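Local coordinates for beta-ketoacyl-[acyl-carrier-protein] synthase III (PDB 2X3E) that probably catalyses the first condensation of fatty acid synthesis, joining acetyl-CoA and malonyl-ACP to start chain building, at residues A[148-151]-A[152-155]. The protein carries 1 engineered substitution. Residues are numbered along the deposited sequence; the frame is centred on the assembly and turned at random.
Sequences PADR and STRA
Asp-150 caps the N-terminus of helix 151-156: its carboxylate reaches forward to Thr-153, from which OD1 accepts two hydrogen bonds. The backbone N of Thr-153 reaches Asp-150 OD1 at 2.9 Å, nearly along the C-O axis and with a fairly straight N-H (163°). The hydroxyl donates from the anti side, somewhat out of the carboxylate plane, Thr-153 OG1 lying 2.7 Å from Asp-150 OD1. Both torsions serve this grip: Asp-150 CG stands anti to its backbone N (chi1 -168°), while Thr-153 OG1 sits between its own N and carbonyl carbon, next to the amide that shares the acceptor. In this Asp N-cap the partial positive charge of the helix start probably favours the ionised carboxylate. Helical hydrogen bonds follow, from Arg-154 N to Asp-150 O (3.3 Å) and from Ala-155 N to Arg-151 O (3.0 Å).

Close packing continues along Arg-154, whose CG rests 3.2 Å from Asp-150 O. A bend at chi3 (64°) swings its guanidinium back to the preceding loop, and NH1 donates to Pro-148 O at 2.9 Å, in the carbonyl plane and on a lone pair. The same NH1 forms a salt bridge with Glu-28, so one nitrogen joins the loop carbonyl to helix 22-28. The solvent side is looser: a water accepts from Ser-152 N at 3.0 Å and only weakly reaches Asp-150 OD2, and the extended chain of exposed Arg-151 makes a cation-pi contact with Trp-35 of helix 33-40.

Buried Thr-153 packs on Leu-146 of the loop following strand 133-140, its side chain about 9 Å from that of Asn-280, a predicted active-site residue, while Ala-155 fits against Leu-25 of helix 22-28 and Ile-36 of helix 33-40.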
loop_
_atom_site.group_PDB
_atom_site.type_symbol
_atom_site.label_atom_id
_atom_site.label_comp_id
_atom_site.label_asym_id
_atom_site.label_seq_id
_atom_site.Cartn_x
_atom_site.Cartn_y
_atom_site.Cartn_z
ATOM N N PRO A 148 -13.397 2.164 23.308
ATOM C CA PRO A 148 -13.278 3.030 24.491
ATOM C C PRO A 148 -13.260 2.280 25.822
ATOM O O PRO A 148 -12.658 2.757 26.783
ATOM C CB PRO A 148 -14.536 3.907 24.416
ATOM C CG PRO A 148 -14.897 3.930 22.991
ATOM C CD PRO A 148 -14.503 2.597 22.433
ATOM N N ALA A 149 -13.919 1.125 25.872
ATOM C CA ALA A 149 -14.077 0.363 27.112
ATOM C C ALA A 149 -12.981 -0.685 27.321
ATOM O O ALA A 149 -12.967 -1.357 28.352
ATOM C CB ALA A 149 -15.434 -0.310 27.121
ATOM N N ASP A 150 -12.069 -0.825 26.359
ATOM C CA ASP A 150 -11.055 -1.876 26.409
ATOM C C ASP A 150 -9.748 -1.387 27.040
ATOM O O ASP A 150 -8.968 -0.675 26.403
ATOM C CB ASP A 150 -10.775 -2.420 25.009
ATOM C CG ASP A 150 -9.964 -3.696 25.039
ATOM O OD1 ASP A 150 -8.734 -3.634 24.839
ATOM O OD2 ASP A 150 -10.568 -4.765 25.305
ATOM N N ARG A 151 -9.497 -1.803 28.276
ATOM C CA ARG A 151 -8.325 -1.328 29.008
ATOM C C ARG A 151 -6.999 -1.880 28.474
ATOM O O ARG A 151 -5.991 -1.186 28.529
ATOM C CB ARG A 151 -8.462 -1.608 30.506
ATOM C CG ARG A 151 -8.361 -3.060 30.911
ATOM C CD ARG A 151 -8.577 -3.201 32.411
ATOM N NE ARG A 151 -8.539 -4.596 32.853
ATOM C CZ ARG A 151 -9.576 -5.298 33.316
ATOM N NH1 ARG A 151 -10.792 -4.765 33.420
ATOM N NH2 ARG A 151 -9.391 -6.561 33.687
ATOM N N SER A 152 -7.003 -3.111 27.959
ATOM C CA SER A 152 -5.771 -3.745 27.457
ATOM C C SER A 152 -5.171 -3.030 26.248
ATOM O O SER A 152 -3.968 -2.745 26.229
ATOM C CB SER A 152 -6.013 -5.216 27.098
ATOM O OG SER A 152 -6.334 -5.969 28.248
ATOM N N THR A 153 -5.987 -2.757 25.234
ATOM C CA THR A 153 -5.489 -2.081 24.034
ATOM C C THR A 153 -5.232 -0.594 24.273
ATOM O O THR A 153 -4.253 -0.047 23.772
ATOM C CB THR A 153 -6.425 -2.244 22.809
ATOM O OG1 THR A 153 -7.749 -1.812 23.141
ATOM C CG2 THR A 153 -6.453 -3.693 22.340
ATOM N N ARG A 154 -6.104 0.061 25.034
ATOM C CA ARG A 154 -5.908 1.477 25.351
ATOM C C ARG A 154 -4.669 1.721 26.222
ATOM O O ARG A 154 -4.044 2.776 26.128
ATOM C CB ARG A 154 -7.158 2.067 25.998
ATOM C CG ARG A 154 -8.328 2.149 25.025
ATOM C CD ARG A 154 -9.450 2.983 25.575
ATOM N NE ARG A 154 -9.029 4.369 25.761
ATOM C CZ ARG A 154 -9.641 5.248 26.549
ATOM N NH1 ARG A 154 -10.721 4.906 27.245
ATOM N NH2 ARG A 154 -9.161 6.480 26.648
ATOM N N ALA A 155 -4.309 0.739 27.047
ATOM C CA ALA A 155 -3.079 0.815 27.842
ATOM C C ALA A 155 -1.816 0.702 26.976
ATOM O O ALA A 155 -0.768 1.233 27.340
ATOM C CB ALA A 155 -3.076 -0.262 28.923
HETATM O O HOH W 1 -9.030 -5.265 28.249
#